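Side-chain contact in tryptophanyl-tRNA synthetase (Thermus thermophilus, PDB 2EL7), which probably catalyses the ATP-dependent attachment of tryptophan to its cognate tRNA, as a homodimeric class I aminoacyl-tRNA synthetase: residues 185-190 against 244-249. Residues are numbered along the deposited sequence; the frame is centred on the assembly and turned at random.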
ATOM      1  N   PRO A 185      32.757 -12.313   9.242  1.00 53.29           N
ATOM      2  CA  PRO A 185      33.192 -12.040  10.611  1.00 52.67           C
ATOM      3  C   PRO A 185      32.157 -11.251  11.405  1.00 56.77           C
ATOM      4  O   PRO A 185      31.458 -10.389  10.860  1.00 58.23           O
ATOM      5  CB  PRO A 185      34.467 -11.225  10.409  1.00 45.89           C
ATOM      6  CG  PRO A 185      34.925 -11.621   9.028  1.00 49.95           C
ATOM      7  CD  PRO A 185      33.652 -11.667   8.271  1.00 48.30           C
ATOM      8  N   ARG A 186      32.045 -11.548  12.690  1.00 55.88           N
ATOM      9  CA  ARG A 186      31.125 -10.793  13.527  1.00 61.20           C
ATOM     10  C   ARG A 186      32.057  -9.769  14.184  1.00 57.15           C
ATOM     11  O   ARG A 186      32.721 -10.054  15.187  1.00 48.43           O
ATOM     12  CB  ARG A 186      30.446 -11.711  14.559  1.00 67.79           C
ATOM     13  CG  ARG A 186      29.861 -13.009  13.952  1.00 81.94           C
ATOM     14  CD  ARG A 186      28.846 -12.760  12.801  1.00 90.46           C
ATOM     15  NE  ARG A 186      28.638 -13.943  11.946  1.00 93.35           N
ATOM     16  CZ  ARG A 186      28.090 -15.094  12.345  1.00 93.26           C
ATOM     17  NH1 ARG A 186      27.957 -16.101  11.488  1.00 83.62           N
ATOM     18  NH2 ARG A 186      27.668 -15.242  13.597  1.00 94.04           N
ATOM     19  N   VAL A 187      32.111  -8.585  13.572  1.00 51.25           N
ATOM     20  CA  VAL A 187      32.976  -7.490  13.997  1.00 42.89           C
ATOM     21  C   VAL A 187      32.625  -6.753  15.290  1.00 42.97           C
ATOM     22  O   VAL A 187      31.564  -6.145  15.410  1.00 39.83           O
ATOM     23  CB  VAL A 187      33.097  -6.457  12.865  1.00 40.03           C
ATOM     24  CG1 VAL A 187      34.154  -5.430  13.210  1.00 40.02           C
ATOM     25  CG2 VAL A 187      33.422  -7.175  11.547  1.00 35.31           C
ATOM     26  N   PRO A 188      33.533  -6.797  16.278  1.00 36.98           N
ATOM     27  CA  PRO A 188      33.370  -6.148  17.584  1.00 32.86           C
ATOM     28  C   PRO A 188      33.523  -4.620  17.571  1.00 41.47           C
ATOM     29  O   PRO A 188      34.331  -4.075  16.820  1.00 37.90           O
ATOM     30  CB  PRO A 188      34.439  -6.827  18.434  1.00 43.93           C
ATOM     31  CG  PRO A 188      35.491  -7.179  17.437  1.00 44.84           C
ATOM     32  CD  PRO A 188      34.681  -7.714  16.290  1.00 28.20           C
ATOM     33  N   GLY A 189      32.748  -3.944  18.417  1.00 35.95           N
ATOM     34  CA  GLY A 189      32.790  -2.496  18.491  1.00 44.74           C
ATOM     35  C   GLY A 189      34.033  -1.939  19.159  1.00 45.58           C
ATOM     36  O   GLY A 189      34.755  -2.671  19.825  1.00 48.28           O
ATOM     37  N   ILE A 190      34.277  -0.642  18.999  1.00 43.95           N
ATOM     38  CA  ILE A 190      35.470  -0.014  19.574  1.00 48.51           C
ATOM     39  C   ILE A 190      35.567  -0.036  21.107  1.00 53.01           C
ATOM     40  O   ILE A 190      36.658   0.057  21.667  1.00 58.99           O
ATOM     41  CB  ILE A 190      35.624   1.444  19.080  1.00 40.10           C
ATOM     42  CG1 ILE A 190      34.507   2.323  19.646  1.00 40.04           C
ATOM     43  CG2 ILE A 190      35.606   1.474  17.557  1.00 27.57           C
ATOM     44  CD1 ILE A 190      34.569   3.769  19.145  1.00 38.16           C
ATOM     45  N   LEU A 244      43.301  -6.365  13.646  1.00 42.52           N
ATOM     46  CA  LEU A 244      44.559  -6.625  12.946  1.00 42.48           C
ATOM     47  C   LEU A 244      44.409  -7.805  11.989  1.00 43.21           C
ATOM     48  O   LEU A 244      44.928  -7.789  10.874  1.00 47.03           O
ATOM     49  CB  LEU A 244      45.683  -6.915  13.948  1.00 40.63           C
ATOM     50  CG  LEU A 244      47.086  -7.144  13.363  1.00 32.08           C
ATOM     51  CD1 LEU A 244      47.627  -5.838  12.822  1.00 25.70           C
ATOM     52  CD2 LEU A 244      48.014  -7.695  14.433  1.00 28.28           C
ATOM     53  N   SER A 245      43.684  -8.824  12.435  1.00 48.45           N
ATOM     54  CA  SER A 245      43.457 -10.037  11.646  1.00 51.88           C
ATOM     55  C   SER A 245      42.683  -9.759  10.360  1.00 48.94           C
ATOM     56  O   SER A 245      42.945 -10.355   9.306  1.00 40.36           O
ATOM     57  CB  SER A 245      42.688 -11.045  12.496  1.00 53.72           C
ATOM     58  OG  SER A 245      43.314 -11.166  13.763  1.00 53.50           O
ATOM     59  N   TYR A 246      41.721  -8.850  10.469  1.00 46.54           N
ATOM     60  CA  TYR A 246      40.883  -8.458   9.347  1.00 37.13           C
ATOM     61  C   TYR A 246      41.660  -7.775   8.235  1.00 39.91           C
ATOM     62  O   TYR A 246      41.344  -7.965   7.065  1.00 40.33           O
ATOM     63  CB  TYR A 246      39.820  -7.472   9.810  1.00 36.41           C
ATOM     64  CG  TYR A 246      38.830  -7.986  10.836  1.00 36.09           C
ATOM     65  CD1 TYR A 246      38.076  -7.086  11.590  1.00 32.71           C
ATOM     66  CD2 TYR A 246      38.608  -9.354  11.021  1.00 29.90           C
ATOM     67  CE1 TYR A 246      37.124  -7.525  12.494  1.00 38.03           C
ATOM     68  CE2 TYR A 246      37.655  -9.809  11.945  1.00 21.87           C
ATOM     69  CZ  TYR A 246      36.919  -8.886  12.675  1.00 36.52           C
ATOM     70  OH  TYR A 246      35.987  -9.298  13.615  1.00 46.11           O
ATOM     71  N   PHE A 247      42.678  -6.992   8.598  1.00 37.94           N
ATOM     72  CA  PHE A 247      43.429  -6.209   7.615  1.00 33.04           C
ATOM     73  C   PHE A 247      44.915  -6.391   7.350  1.00 44.33           C
ATOM     74  O   PHE A 247      45.498  -5.587   6.618  1.00 37.84           O
ATOM     75  CB  PHE A 247      43.213  -4.740   7.917  1.00 29.47           C
ATOM     76  CG  PHE A 247      41.791  -4.392   8.126  1.00 31.29           C
ATOM     77  CD1 PHE A 247      41.283  -4.250   9.420  1.00 17.28           C
ATOM     78  CD2 PHE A 247      40.936  -4.271   7.032  1.00 22.35           C
ATOM     79  CE1 PHE A 247      39.950  -3.998   9.625  1.00 24.06           C
ATOM     80  CE2 PHE A 247      39.583  -4.019   7.220  1.00 25.76           C
ATOM     81  CZ  PHE A 247      39.080  -3.881   8.521  1.00 27.68           C
ATOM     82  N   ALA A 248      45.538  -7.407   7.939  1.00 48.53           N
ATOM     83  CA  ALA A 248      46.961  -7.624   7.723  1.00 41.05           C
ATOM     84  C   ALA A 248      47.196  -9.108   7.515  1.00 42.37           C
ATOM     85  O   ALA A 248      46.506  -9.941   8.114  1.00 49.60           O
ATOM     86  CB  ALA A 248      47.756  -7.114   8.913  1.00 39.78           C
ATOM     87  N   PRO A 249      48.184  -9.461   6.673  1.00 42.68           N
ATOM     88  CA  PRO A 249      48.516 -10.857   6.367  1.00 44.40           C
ATOM     89  C   PRO A 249      48.760 -11.755   7.580  1.00 49.37           C
ATOM     90  O   PRO A 249      49.234 -11.291   8.618  1.00 50.15           O
ATOM     91  CB  PRO A 249      49.737 -10.727   5.453  1.00 44.54           C
ATOM     92  CG  PRO A 249      50.349  -9.415   5.852  1.00 39.37           C
ATOM     93  CD  PRO A 249      49.169  -8.536   6.076  1.00 40.81           C
TER
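The phenol oxygen of Tyr-246 is the polar atom about which residues 185-188 gather. They touch it without a hydrogen bond. Tyr-246 OH lies 3.4 Å from CD of Pro-188 and 3.5 Å from CA of Val-187. Pro-188 CD sits at the ring edge, near the ring plane. Val-187 and Pro-185 approach obliquely, at the two ortho carbons beside the hydroxyl. Val-187 CG1 is 3.7 Å from Tyr-246 CE1, and Val-187 CG2 is 3.8 Å from the same carbon. Pro-185 CB packs on Tyr-246 CE2 at 3.8 Å. CB of Tyr-246 points toward the loop, and with CG anti to the carbonyl carbon (chi1 -62°) the ring carries its hydroxyl on to residues 185-188. With an alanine here, the ring and its hydroxyl would be gone, and Pro-185, Val-187 and Pro-188 would probably lose the side chain they all pack on. Tyr-243, on the same helix 239-247, adds a hydrogen bond between its OH and Pro-188 O. Val-187 also packs on Ile-16, and Tyr-246 on Leu-20, both of helix 16-33. Val-187 is a predicted ATP-binding residue and is joined to Met-196 of the predicted KMSKS motif by backbone hydrogen bonding. The contact thus packs helix 239-247 against the segment leading into the KMSKS loop, beside the predicted ATP site of a class I synthetase.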